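Local coordinates for protein acid phosphatase (Bacillus anthracis, PDB 2I33) that hydrolyses phosphate monoesters under acidic conditions, probably by the magnesium-dependent mechanism of the HAD superfamily, at residues 60-65 with 107-112; 67-72 with 212-217; 71-76 with 124-129; 75-80 with 216-221; 180-185 with 205-210. All coordinates share one frame; numbering follows the deposited sequence.

Contact 1 (60-65 with 107-112); sequences PAIVLD and IDFLKY. With MG (magnesium ion), chain C.
Ile62 and Leu64 of strand 60-64 face Phe109 and Leu110 of helix 107-112 from a nearly antiparallel backbone, the two short axes passing 11.4 Å apart with an angle of 160° between their N-to-C directions. The contacts across that gap are all between apolar side chains. Alternate residues of the strand point toward the helix, so Ile62 and Leu64 do the work on one side while Val63 packs on the other face of the sheet. The tip of Ile62, CD1, reaches Phe109 CE2 at 3.4 Å, coming obliquely to the ring from the direction opposite to that of the Phe109 side chain. A chi1 of 66° followed by an extended chi2 of 173° carries CD1 of Ile62 to the ring. Nearer the C-terminal end of the strand, Leu64 and Leu110 slide past each other in opposite senses: Leu110 CD2 lies 3.6 Å from Leu64 CD1 and 3.8 Å from Leu64 CD2, touching both methyls of the fork. Tyr122 of the neighbouring strand and Tyr41 of helix 31-54 help enclose this layer. Just past the strand end, Asp65 OD2 binds the magnesium ion at 2.1 Å, while Asp65 OD1 accepts a bond from a metal-bound water and forms a salt bridge with Lys161. A helix packed on a central parallel strand whose C-terminal end delivers a metal-binding aspartate is the Rossmann-like layout of HAD enzymes.

Contact 2 (67-72 with 212-217); sequences DETVLD and IIFPNP. With MG (magnesium ion), chain C.
Glu68, in the turn after strand 59-64 that fits the DxDx(T/V) motif of HAD phosphatases, meets Asn216 of the loop after strand 211-213, beside the magnesium site. Glu68 CG lies 3.5 Å from Asn216 ND2, a contact between the aliphatic part of one chain and the amide of the other. The carboxylate and amide planes stand 71° apart, and their polar ends go to other partners: Glu68 OE1 to Tyr219 OH, Asn216 ND2 to Asp180 OD2. Next to them Thr69 CG2 approaches the Phe214 ring obliquely, 4.0 Å from CD2. The same chi1 of Thr69 (-63°) that sends the methyl to the ring directs OG1 to Asp65 OD2, a ligand of the metal. Further out, Phe178 supports both Thr69 and Phe214, and Gln39 of the second subunit donates to Ile213 O. The turn itself is closed by Glu68 N, bonded to Leu71 O at 2.8 Å, with Glu68 at a positive phi of 68°. Immediately before it, the backbone oxygen Asp67 O binds magnesium at 2.1 Å.

Contact 3 (71-76 with 124-129); sequences LDNSPH and SNRKTN
Leu71 and Asn73 close on the guanidinium of Arg126 from two sides, and this is the dense part of the contact. Leu71 CD1 lies over one face, 3.8 Å from Arg126 NH2 and offset toward the rim. Asn73 OD1 comes to the edge of the same group, near its plane, 3.6 Å from NH2. Extended from CG to NE, the arginine chain spans the distance between the backbones. Its main charge partner is Asp67, whose OD1 also receives Asn73 ND2; Asn73 OD1 accepts from Trp94 NE1. Arg126 follows the strand whose end carries Ser124, a position consistent with the motif II serine or threonine of HAD enzymes. There Ser124 OG accepts from Arg126 N at 3.1 Å, an ST turn just where the chain leaves the strand direction. On the other segment Asp72 OD1 takes both Ser74 N (2.8 Å) and Ser74 OG (2.7 Å), an Asx turn leading into helix 74-83. The looser side lies beyond Arg126, where Lys127 and Asn129 are exposed to solvent and Lys127 NZ pairs with Asp92.

Contact 4 (75-80 with 216-221); sequences PHQAMS and NPMYGD
Helix 74-83 lies in the insert between strands 71-72 and 101-102, the site at which C1 caps are inserted in other HAD enzymes, and its Gln77 meets Met218 and Tyr219 of the loop after the last strand of the core sheet. The contact is thin and made by van der Waals touch. Gln77 CG lies 3.9 Å from Met218 SD, the aliphatic part of the glutamine passing at a slant over the thioether. A bend at chi2 (-65°) then turns the amide to Tyr219: Gln77 NE2 is 4.0 Å from Tyr219 CD1, reached obliquely, with the amide and ring planes 52° apart. Asp24 and Tyr27 of helix 21-29 pack around Met218, so the loop is wedged between two helices, and Trp26 of the second subunit rests on Pro217. The Tyr219 side chain comes within about 4 Å of the magnesium ion at its nearest atom, the OH, whose partner is Glu68. Within the loop, Asn216 OD1 accepts from Met218 N at 2.9 Å, an Asx turn in which the donor is tilted 29° from the carbonyl plane; a weak bond from Tyr219 N adds to it. Gly220 follows at the N-cap position of helix 221-226, with backbone angles that call for glycine. Asn216 ND2 stands over one face of the Tyr219 ring, 3.2 Å above the plane and offset toward the rim.

Contact 5 (180-185 with 205-210); sequences DNLSDF and AQFGEK. With MG (magnesium ion), chain C.
Phe185 and Phe207 meet one-sidedly: the CD2-CE2 side of the Phe185 ring is set against a single atom of Phe207, CE1, with both Phe185 carbons 4.1 Å from it. Seen from Phe207, Phe185 CE2 lies at the ring edge, near its plane. Phe207 CZ is met by Leu182 CD2 at 4.2 Å, the leucine crossing the phenylalanine at about a right angle. Val200 of helix 193-202 packs on both Leu182 and Phe207, while Phe211 stacks on Phe185. The second subunit joins in: its Glu32 accepts from Leu182 N and its Asn42 donates to Phe207 O. Segment 180-185 follows the fourth strand of the core, and the pair Asp180 and Asp184 is consistent with motif IV of HAD phosphatases. Asp180 OD1 binds magnesium at 2.1 Å, while Asp180 OD2 accepts from a metal-bound water at 2.6 Å. Asp184 acts one shell out. Its OD2 receives Asn181 N at 3.1 Å, from 53° out of the carboxylate plane, and also a second metal-bound water at 2.8 Å, so one oxygen ties the turn to the hydration of the ion; OD1 pairs with Lys161. Asn181 OD1 accepts from Ser183 N at 3.0 Å, forming an Asx turn at the start of the 3-10 segment. Across the contact, Gln206 O is shared by Glu209 N and Lys210 N, folding the chain back through Gly208.

The first segments of contacts 1 to 4 follow one another along residues 60-80, and their partners come later in the chain; contact 5 is nested inside the loops closed by contacts 2 and 4. Contacts 2, 3 and 4 cluster, their centres about 11 Å apart, and overlap in Leu71, Asp72, Pro75, His76, Asn216 and Pro217. Contacts 1 and 4 are farthest apart, about 24 Å between centres, running from the helical layer on the parallel sheet to the insert that carries helix 74-83. Contacts 1, 2 and 5 bring Asp65, Asp67 and Asp180 to one magnesium ion, so segments distant in sequence meet at the C-terminal ends of the parallel strands.

Contact 1 (60-65 with 107-112)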
# COMPACT_ATOMS: atom_id res chain seq x y z
N PRO A 60 -2.48 20.38 -20.05
CA PRO A 60 -2.49 19.26 -19.11
C PRO A 60 -2.39 19.69 -17.65
O PRO A 60 -1.71 20.66 -17.31
CB PRO A 60 -1.26 18.44 -19.52
CG PRO A 60 -0.42 19.37 -20.31
CD PRO A 60 -1.28 20.40 -20.90
N ALA A 61 -3.04 18.92 -16.78
CA ALA A 61 -2.85 19.06 -15.34
C ALA A 61 -2.78 17.70 -14.68
O ALA A 61 -3.18 16.69 -15.24
CB ALA A 61 -3.96 19.84 -14.71
N ILE A 62 -2.23 17.71 -13.48
CA ILE A 62 -2.39 16.59 -12.57
C ILE A 62 -2.96 17.10 -11.27
O ILE A 62 -2.87 18.30 -10.96
CB ILE A 62 -1.06 15.85 -12.30
CG1 ILE A 62 -0.09 16.75 -11.54
CG2 ILE A 62 -0.49 15.32 -13.62
CD1 ILE A 62 1.14 16.01 -11.09
N VAL A 63 -3.61 16.19 -10.57
CA VAL A 63 -4.25 16.47 -9.31
C VAL A 63 -3.69 15.53 -8.28
O VAL A 63 -3.57 14.35 -8.55
CB VAL A 63 -5.75 16.23 -9.43
CG1 VAL A 63 -6.39 16.10 -8.05
CG2 VAL A 63 -6.37 17.33 -10.26
N LEU A 64 -3.35 16.07 -7.13
CA LEU A 64 -2.92 15.28 -6.00
C LEU A 64 -3.63 15.67 -4.74
O LEU A 64 -3.86 16.84 -4.45
CB LEU A 64 -1.43 15.45 -5.74
CG LEU A 64 -0.51 15.30 -6.94
CD1 LEU A 64 -0.18 16.66 -7.56
CD2 LEU A 64 0.74 14.59 -6.53
N ASP A 65 -3.95 14.66 -3.94
CA ASP A 65 -4.30 14.87 -2.58
C ASP A 65 -3.02 15.32 -1.84
O ASP A 65 -1.92 15.15 -2.36
CB ASP A 65 -4.79 13.51 -2.05
CG ASP A 65 -5.04 13.50 -0.63
OD1 ASP A 65 -5.77 14.39 -0.15
OD2 ASP A 65 -4.44 12.60 0.02
N ILE A 107 8.25 15.03 -4.26
CA ILE A 107 8.83 16.31 -4.66
C ILE A 107 9.51 16.19 -6.02
O ILE A 107 9.30 17.02 -6.90
CB ILE A 107 9.77 16.89 -3.60
CG1 ILE A 107 9.01 17.12 -2.28
CG2 ILE A 107 10.41 18.17 -4.10
CD1 ILE A 107 7.83 18.01 -2.42
N ASP A 108 10.27 15.12 -6.24
CA ASP A 108 10.95 14.99 -7.52
C ASP A 108 9.95 14.83 -8.65
O ASP A 108 10.14 15.38 -9.73
CB ASP A 108 11.93 13.83 -7.52
CG ASP A 108 13.19 14.13 -6.74
OD1 ASP A 108 13.50 15.32 -6.48
OD2 ASP A 108 13.90 13.15 -6.42
N PHE A 109 8.87 14.11 -8.38
CA PHE A 109 7.85 13.93 -9.40
C PHE A 109 7.18 15.26 -9.69
O PHE A 109 6.94 15.64 -10.85
CB PHE A 109 6.81 12.89 -9.00
CG PHE A 109 5.61 12.92 -9.87
CD1 PHE A 109 5.65 12.46 -11.18
CD2 PHE A 109 4.43 13.48 -9.41
CE1 PHE A 109 4.54 12.55 -11.98
CE2 PHE A 109 3.31 13.60 -10.24
CZ PHE A 109 3.37 13.12 -11.52
N LEU A 110 6.90 16.01 -8.63
CA LEU A 110 6.25 17.28 -8.85
C LEU A 110 7.17 18.28 -9.58
O LEU A 110 6.71 19.02 -10.44
CB LEU A 110 5.80 17.89 -7.52
CG LEU A 110 4.72 17.07 -6.80
CD1 LEU A 110 4.56 17.56 -5.39
CD2 LEU A 110 3.42 17.15 -7.57
N LYS A 111 8.45 18.31 -9.24
CA LYS A 111 9.39 19.14 -9.95
C LYS A 111 9.52 18.71 -11.41
O LYS A 111 9.67 19.56 -12.28
CB LYS A 111 10.75 19.15 -9.27
CG LYS A 111 10.75 19.79 -7.90
CD LYS A 111 10.36 21.24 -7.90
CE LYS A 111 11.47 22.15 -8.38
NZ LYS A 111 10.97 23.54 -8.51
N TYR A 112 9.45 17.40 -11.67
CA TYR A 112 9.46 16.92 -13.06
C TYR A 112 8.25 17.41 -13.83
O TYR A 112 8.34 17.94 -14.93
CB TYR A 112 9.49 15.41 -13.09
CG TYR A 112 9.47 14.86 -14.49
CD1 TYR A 112 10.62 14.83 -15.26
CD2 TYR A 112 8.29 14.36 -15.05
CE1 TYR A 112 10.61 14.32 -16.55
CE2 TYR A 112 8.28 13.86 -16.34
CZ TYR A 112 9.44 13.83 -17.07
OH TYR A 112 9.44 13.31 -18.37
MG MG C . -5.12 11.85 1.85
O HOH W 1 -6.01 13.68 2.68
O HOH W 2 -6.99 11.53 0.89
O HOH W 3 -5.56 10.95 3.39

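Contact 2 (67-72 with 212-217)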
# COMPACT_ATOMS: atom_id res chain seq x y z
N ASP A 67 -2.57 15.10 2.18
CA ASP A 67 -2.24 14.32 3.37
C ASP A 67 -2.17 12.85 3.00
O ASP A 67 -3.11 12.25 2.48
CB ASP A 67 -3.25 14.59 4.49
CG ASP A 67 -3.25 16.05 4.92
OD1 ASP A 67 -2.15 16.59 5.13
OD2 ASP A 67 -4.34 16.68 4.99
N GLU A 68 -1.03 12.27 3.32
CA GLU A 68 -0.75 10.87 3.01
C GLU A 68 -0.61 10.59 1.49
O GLU A 68 -0.61 9.43 1.07
CB GLU A 68 -1.72 9.93 3.69
CG GLU A 68 -1.39 9.70 5.18
CD GLU A 68 -1.11 10.94 5.99
OE1 GLU A 68 -2.06 11.64 6.39
OE2 GLU A 68 0.10 11.18 6.25
N THR A 69 -0.41 11.65 0.73
CA THR A 69 -0.07 11.53 -0.67
C THR A 69 1.21 12.30 -0.96
O THR A 69 2.16 11.73 -1.49
CB THR A 69 -1.23 12.03 -1.55
OG1 THR A 69 -2.37 11.19 -1.31
CG2 THR A 69 -0.83 11.99 -2.96
N VAL A 70 1.24 13.57 -0.55
CA VAL A 70 2.41 14.45 -0.65
C VAL A 70 3.01 14.69 0.74
O VAL A 70 4.21 14.65 0.90
CB VAL A 70 2.08 15.79 -1.31
CG1 VAL A 70 3.28 16.69 -1.33
CG2 VAL A 70 1.53 15.57 -2.73
N LEU A 71 2.16 14.98 1.71
CA LEU A 71 2.62 15.31 3.07
C LEU A 71 2.33 14.19 4.05
O LEU A 71 1.23 13.63 4.10
CB LEU A 71 1.92 16.59 3.56
CG LEU A 71 2.24 17.87 2.76
CD1 LEU A 71 1.39 19.04 3.26
CD2 LEU A 71 3.70 18.20 2.75
N ASP A 72 3.33 13.90 4.87
CA ASP A 72 3.30 12.83 5.84
C ASP A 72 2.82 13.35 7.20
O ASP A 72 3.54 14.07 7.88
CB ASP A 72 4.69 12.26 5.96
CG ASP A 72 4.76 11.06 6.86
OD1 ASP A 72 3.79 10.78 7.61
OD2 ASP A 72 5.83 10.41 6.82
N ILE A 212 -3.51 6.97 -9.46
CA ILE A 212 -2.31 6.49 -8.83
C ILE A 212 -2.59 6.49 -7.35
O ILE A 212 -2.80 7.53 -6.73
CB ILE A 212 -1.09 7.36 -9.16
CG1 ILE A 212 -1.01 7.57 -10.68
CG2 ILE A 212 0.16 6.71 -8.56
CD1 ILE A 212 -0.83 6.30 -11.49
N ILE A 213 -2.60 5.29 -6.79
CA ILE A 213 -2.99 5.11 -5.39
C ILE A 213 -1.79 4.83 -4.51
O ILE A 213 -0.84 4.18 -4.95
CB ILE A 213 -4.07 4.02 -5.24
CG1 ILE A 213 -4.57 3.93 -3.79
CG2 ILE A 213 -3.61 2.70 -5.84
CD1 ILE A 213 -5.93 3.49 -3.68
N PHE A 214 -1.86 5.37 -3.28
CA PHE A 214 -0.86 5.21 -2.23
C PHE A 214 -1.47 4.54 -1.00
O PHE A 214 -2.65 4.68 -0.71
CB PHE A 214 -0.28 6.56 -1.87
CG PHE A 214 0.45 7.18 -3.02
CD1 PHE A 214 1.70 6.76 -3.34
CD2 PHE A 214 -0.14 8.14 -3.79
CE1 PHE A 214 2.39 7.27 -4.44
CE2 PHE A 214 0.55 8.68 -4.87
CZ PHE A 214 1.81 8.23 -5.19
N PRO A 215 -0.63 3.82 -0.26
CA PRO A 215 -1.17 3.06 0.89
C PRO A 215 -1.31 3.84 2.17
O PRO A 215 -0.35 4.38 2.70
CB PRO A 215 -0.11 1.97 1.08
CG PRO A 215 1.18 2.71 0.70
CD PRO A 215 0.79 3.51 -0.52
N ASN A 216 -2.51 3.85 2.73
CA ASN A 216 -2.78 4.49 4.01
C ASN A 216 -3.71 3.63 4.86
O ASN A 216 -4.94 3.78 4.85
CB ASN A 216 -3.41 5.87 3.80
CG ASN A 216 -3.71 6.55 5.12
OD1 ASN A 216 -3.39 5.97 6.19
ND2 ASN A 216 -4.31 7.73 5.06
N PRO A 217 -3.12 2.73 5.62
CA PRO A 217 -3.90 1.90 6.54
C PRO A 217 -4.21 2.55 7.87
O PRO A 217 -4.73 1.86 8.75
CB PRO A 217 -2.98 0.70 6.77
CG PRO A 217 -1.64 1.31 6.69
CD PRO A 217 -1.69 2.37 5.65
MG MG C . -5.12 11.85 1.85
O HOH W 2 -6.99 11.53 0.89
O HOH W 3 -5.56 10.95 3.39
O HOH W 1 -6.01 13.68 2.68

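Contact 3 (71-76 with 124-129)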
# COMPACT_ATOMS: atom_id res chain seq x y z
N LEU A 71 2.16 14.98 1.71
CA LEU A 71 2.62 15.31 3.07
C LEU A 71 2.33 14.19 4.05
O LEU A 71 1.23 13.63 4.10
CB LEU A 71 1.92 16.59 3.56
CG LEU A 71 2.24 17.87 2.76
CD1 LEU A 71 1.39 19.04 3.26
CD2 LEU A 71 3.70 18.20 2.75
N ASP A 72 3.33 13.90 4.87
CA ASP A 72 3.30 12.83 5.84
C ASP A 72 2.82 13.35 7.20
O ASP A 72 3.54 14.07 7.88
CB ASP A 72 4.69 12.26 5.96
CG ASP A 72 4.76 11.06 6.86
OD1 ASP A 72 3.79 10.78 7.61
OD2 ASP A 72 5.83 10.41 6.82
N ASN A 73 1.61 12.96 7.59
CA ASN A 73 1.06 13.37 8.89
C ASN A 73 1.14 12.30 9.92
O ASN A 73 0.50 12.39 11.00
CB ASN A 73 -0.38 13.79 8.70
CG ASN A 73 -0.50 14.85 7.71
OD1 ASN A 73 -0.12 16.00 7.96
ND2 ASN A 73 -0.99 14.49 6.56
N SER A 74 1.93 11.27 9.66
CA SER A 74 1.96 10.19 10.61
C SER A 74 2.42 10.64 12.02
O SER A 74 1.98 10.02 12.99
CB SER A 74 2.75 9.00 10.07
OG SER A 74 4.08 9.35 9.89
N PRO A 75 3.27 11.70 12.17
CA PRO A 75 3.57 12.11 13.56
C PRO A 75 2.34 12.48 14.37
O PRO A 75 2.33 12.34 15.59
CB PRO A 75 4.46 13.33 13.39
CG PRO A 75 5.12 13.09 12.03
CD PRO A 75 4.06 12.49 11.20
N HIS A 76 1.31 12.95 13.69
CA HIS A 76 0.07 13.23 14.40
C HIS A 76 -0.62 11.94 14.86
O HIS A 76 -1.13 11.83 15.99
CB HIS A 76 -0.87 14.07 13.59
CG HIS A 76 -2.14 14.36 14.31
ND1 HIS A 76 -3.21 13.51 14.26
CD2 HIS A 76 -2.46 15.34 15.18
CE1 HIS A 76 -4.17 13.98 15.04
NE2 HIS A 76 -3.74 15.10 15.60
N SER A 124 -7.22 19.00 -1.61
CA SER A 124 -7.04 18.45 -0.27
C SER A 124 -8.20 18.84 0.61
O SER A 124 -8.74 19.93 0.47
CB SER A 124 -5.76 19.03 0.32
OG SER A 124 -5.72 18.86 1.72
N ASN A 125 -8.61 17.95 1.52
CA ASN A 125 -9.66 18.26 2.47
C ASN A 125 -9.20 18.90 3.79
O ASN A 125 -9.99 19.02 4.73
CB ASN A 125 -10.58 17.06 2.68
CG ASN A 125 -11.37 16.74 1.42
OD1 ASN A 125 -11.42 17.56 0.52
ND2 ASN A 125 -11.99 15.56 1.37
N ARG A 126 -7.96 19.39 3.81
CA ARG A 126 -7.66 20.47 4.74
C ARG A 126 -8.67 21.58 4.53
O ARG A 126 -9.23 21.76 3.43
CB ARG A 126 -6.25 20.99 4.52
CG ARG A 126 -5.18 20.02 4.94
CD ARG A 126 -3.85 20.42 4.42
NE ARG A 126 -2.86 19.52 4.99
CZ ARG A 126 -1.77 19.88 5.64
NH1 ARG A 126 -1.45 21.15 5.79
NH2 ARG A 126 -0.99 18.95 6.17
N LYS A 127 -8.92 22.32 5.61
CA LYS A 127 -9.90 23.38 5.61
C LYS A 127 -9.31 24.60 4.91
O LYS A 127 -8.13 24.88 5.00
CB LYS A 127 -10.29 23.71 7.04
CG LYS A 127 -10.86 22.51 7.83
CD LYS A 127 -11.18 22.87 9.28
CE LYS A 127 -9.94 22.89 10.17
NZ LYS A 127 -10.26 23.02 11.62
N THR A 128 -10.16 25.37 4.24
CA THR A 128 -9.69 26.59 3.59
C THR A 128 -8.97 27.55 4.55
O THR A 128 -8.07 28.29 4.14
CB THR A 128 -10.85 27.29 2.90
OG1 THR A 128 -11.98 27.31 3.79
CG2 THR A 128 -11.21 26.55 1.63
N ASN A 129 -9.33 27.53 5.84
CA ASN A 129 -8.65 28.39 6.83
C ASN A 129 -7.28 27.86 7.27
O ASN A 129 -6.58 28.48 8.07
CB ASN A 129 -9.55 28.70 8.04
CG ASN A 129 -9.83 27.48 8.91
OD1 ASN A 129 -9.19 26.44 8.79
ND2 ASN A 129 -10.80 27.61 9.81

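Contact 4 (75-80 with 216-221)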
# COMPACT_ATOMS: atom_id res chain seq x y z
N PRO A 75 3.27 11.70 12.17
CA PRO A 75 3.57 12.11 13.56
C PRO A 75 2.34 12.48 14.37
O PRO A 75 2.33 12.34 15.59
CB PRO A 75 4.46 13.33 13.39
CG PRO A 75 5.12 13.09 12.03
CD PRO A 75 4.06 12.49 11.20
N HIS A 76 1.31 12.95 13.69
CA HIS A 76 0.07 13.23 14.40
C HIS A 76 -0.62 11.94 14.86
O HIS A 76 -1.13 11.83 15.99
CB HIS A 76 -0.87 14.07 13.59
CG HIS A 76 -2.14 14.36 14.31
ND1 HIS A 76 -3.21 13.51 14.26
CD2 HIS A 76 -2.46 15.34 15.18
CE1 HIS A 76 -4.17 13.98 15.04
NE2 HIS A 76 -3.74 15.10 15.60
N GLN A 77 -0.64 10.94 13.99
CA GLN A 77 -1.24 9.66 14.34
C GLN A 77 -0.47 9.01 15.49
O GLN A 77 -1.07 8.44 16.41
CB GLN A 77 -1.30 8.74 13.14
CG GLN A 77 -2.09 9.31 11.95
CD GLN A 77 -3.56 9.52 12.22
OE1 GLN A 77 -4.04 10.66 12.30
NE2 GLN A 77 -4.29 8.43 12.37
N ALA A 78 0.85 9.13 15.46
CA ALA A 78 1.70 8.66 16.57
C ALA A 78 1.33 9.36 17.88
O ALA A 78 1.25 8.75 18.94
CB ALA A 78 3.16 8.89 16.26
N MET A 79 1.10 10.67 17.81
CA MET A 79 0.66 11.43 18.97
C MET A 79 -0.64 10.84 19.52
O MET A 79 -0.80 10.72 20.72
CB MET A 79 0.47 12.91 18.62
CG MET A 79 0.02 13.79 19.76
SD MET A 79 -1.76 13.74 20.07
CE MET A 79 -2.42 14.33 18.52
N SER A 80 -1.55 10.47 18.63
CA SER A 80 -2.82 9.90 19.09
C SER A 80 -2.62 8.58 19.82
O SER A 80 -3.25 8.32 20.81
CB SER A 80 -3.78 9.65 17.94
OG SER A 80 -4.22 10.89 17.43
N ASN A 216 -2.51 3.85 2.73
CA ASN A 216 -2.78 4.49 4.01
C ASN A 216 -3.71 3.63 4.86
O ASN A 216 -4.94 3.78 4.85
CB ASN A 216 -3.41 5.87 3.80
CG ASN A 216 -3.71 6.55 5.12
OD1 ASN A 216 -3.39 5.97 6.19
ND2 ASN A 216 -4.31 7.73 5.06
N PRO A 217 -3.12 2.73 5.62
CA PRO A 217 -3.90 1.90 6.54
C PRO A 217 -4.21 2.55 7.87
O PRO A 217 -4.73 1.86 8.75
CB PRO A 217 -2.98 0.70 6.77
CG PRO A 217 -1.64 1.31 6.69
CD PRO A 217 -1.69 2.37 5.65
N MET A 218 -3.83 3.82 8.03
CA MET A 218 -4.00 4.49 9.32
C MET A 218 -5.41 5.02 9.52
O MET A 218 -5.95 5.04 10.64
CB MET A 218 -3.03 5.66 9.43
CG MET A 218 -1.54 5.26 9.35
SD MET A 218 -0.51 6.69 9.58
CE MET A 218 -0.76 7.50 7.99
N TYR A 219 -5.97 5.50 8.43
CA TYR A 219 -7.22 6.22 8.46
C TYR A 219 -7.72 6.45 7.04
O TYR A 219 -6.99 6.25 6.06
CB TYR A 219 -7.06 7.55 9.19
CG TYR A 219 -6.34 8.57 8.35
CD1 TYR A 219 -5.00 8.80 8.50
CD2 TYR A 219 -7.01 9.28 7.37
CE1 TYR A 219 -4.34 9.73 7.75
CE2 TYR A 219 -6.34 10.20 6.56
CZ TYR A 219 -5.00 10.42 6.74
OH TYR A 219 -4.37 11.34 5.94
N GLY A 220 -8.96 6.91 6.94
CA GLY A 220 -9.52 7.27 5.67
C GLY A 220 -10.95 6.84 5.53
O GLY A 220 -11.62 6.43 6.51
N ASP A 221 -11.42 6.96 4.30
CA ASP A 221 -12.78 6.55 3.97
C ASP A 221 -13.04 5.06 4.12
O ASP A 221 -14.16 4.64 4.35
CB ASP A 221 -13.17 6.98 2.56
CG ASP A 221 -13.50 8.45 2.46
OD1 ASP A 221 -13.19 9.22 3.40
OD2 ASP A 221 -14.07 8.83 1.42

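Contact 5 (180-185 with 205-210)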
# COMPACT_ATOMS: atom_id res chain seq x y z
N ASP A 180 -4.45 8.65 -1.63
CA ASP A 180 -4.41 7.50 -0.73
C ASP A 180 -5.80 7.04 -0.33
O ASP A 180 -5.96 6.08 0.42
CB ASP A 180 -3.67 7.84 0.56
CG ASP A 180 -4.38 8.93 1.35
OD1 ASP A 180 -4.40 10.08 0.85
OD2 ASP A 180 -4.88 8.62 2.46
N ASN A 181 -6.79 7.75 -0.81
CA ASN A 181 -8.15 7.51 -0.44
C ASN A 181 -8.93 7.48 -1.75
O ASN A 181 -8.70 8.31 -2.63
CB ASN A 181 -8.61 8.68 0.42
CG ASN A 181 -10.02 8.52 0.95
OD1 ASN A 181 -10.91 7.90 0.32
ND2 ASN A 181 -10.24 9.12 2.12
N LEU A 182 -9.80 6.50 -1.92
CA LEU A 182 -10.53 6.35 -3.18
C LEU A 182 -11.25 7.62 -3.56
O LEU A 182 -11.38 7.91 -4.74
CB LEU A 182 -11.52 5.20 -3.13
CG LEU A 182 -10.91 3.81 -3.05
CD1 LEU A 182 -12.00 2.77 -2.88
CD2 LEU A 182 -10.01 3.55 -4.21
N SER A 183 -11.69 8.39 -2.57
CA SER A 183 -12.41 9.64 -2.85
C SER A 183 -11.47 10.75 -3.41
O SER A 183 -11.93 11.83 -3.78
CB SER A 183 -13.24 10.13 -1.66
OG SER A 183 -12.49 10.13 -0.49
N ASP A 184 -10.19 10.46 -3.50
CA ASP A 184 -9.25 11.32 -4.24
C ASP A 184 -9.34 11.13 -5.75
O ASP A 184 -8.71 11.86 -6.51
CB ASP A 184 -7.83 11.04 -3.78
CG ASP A 184 -7.62 11.29 -2.30
OD1 ASP A 184 -8.38 12.09 -1.70
OD2 ASP A 184 -6.69 10.67 -1.75
N PHE A 185 -10.08 10.10 -6.15
CA PHE A 185 -10.41 9.82 -7.54
C PHE A 185 -11.89 9.97 -7.74
O PHE A 185 -12.68 9.94 -6.80
CB PHE A 185 -10.04 8.40 -7.88
CG PHE A 185 -8.72 7.99 -7.35
CD1 PHE A 185 -7.59 8.73 -7.66
CD2 PHE A 185 -8.59 6.93 -6.50
CE1 PHE A 185 -6.35 8.38 -7.20
CE2 PHE A 185 -7.34 6.60 -6.01
CZ PHE A 185 -6.22 7.34 -6.34
N ALA A 205 -8.94 -1.38 -14.22
CA ALA A 205 -7.96 -0.94 -15.24
C ALA A 205 -7.41 0.47 -15.01
O ALA A 205 -6.36 0.83 -15.58
CB ALA A 205 -8.57 -1.03 -16.61
N GLN A 206 -8.08 1.28 -14.20
CA GLN A 206 -7.67 2.67 -14.02
C GLN A 206 -6.52 2.81 -13.05
O GLN A 206 -5.80 3.81 -13.07
CB GLN A 206 -8.85 3.52 -13.55
CG GLN A 206 -10.08 3.44 -14.43
CD GLN A 206 -9.82 3.88 -15.86
OE1 GLN A 206 -9.00 4.75 -16.11
NE2 GLN A 206 -10.53 3.27 -16.81
N PHE A 207 -6.33 1.82 -12.18
CA PHE A 207 -5.33 1.97 -11.15
C PHE A 207 -3.97 1.70 -11.71
O PHE A 207 -3.75 0.70 -12.35
CB PHE A 207 -5.67 1.13 -9.93
CG PHE A 207 -6.94 1.56 -9.29
CD1 PHE A 207 -7.00 2.72 -8.53
CD2 PHE A 207 -8.10 0.83 -9.49
CE1 PHE A 207 -8.21 3.13 -8.00
CE2 PHE A 207 -9.28 1.23 -8.94
CZ PHE A 207 -9.32 2.37 -8.18
N GLY A 208 -3.10 2.67 -11.51
CA GLY A 208 -1.82 2.66 -12.17
C GLY A 208 -1.84 3.24 -13.56
O GLY A 208 -0.81 3.28 -14.20
N GLU A 209 -3.00 3.72 -14.01
CA GLU A 209 -3.12 4.27 -15.34
C GLU A 209 -3.50 5.74 -15.23
O GLU A 209 -2.74 6.63 -15.64
CB GLU A 209 -4.12 3.46 -16.17
CG GLU A 209 -4.47 4.05 -17.52
CD GLU A 209 -3.32 4.07 -18.50
OE1 GLU A 209 -2.48 3.15 -18.45
OE2 GLU A 209 -3.30 5.00 -19.35
N LYS A 210 -4.67 5.99 -14.68
CA LYS A 210 -5.17 7.36 -14.45
C LYS A 210 -5.23 7.69 -12.96
O LYS A 210 -5.09 8.85 -12.59
CB LYS A 210 -6.57 7.55 -15.07
CG LYS A 210 -7.00 8.99 -15.12
MG MG C . -5.12 11.85 1.85
O HOH W 3 -5.56 10.95 3.39
O HOH W 2 -6.99 11.53 0.89
O HOH W 1 -6.01 13.68 2.68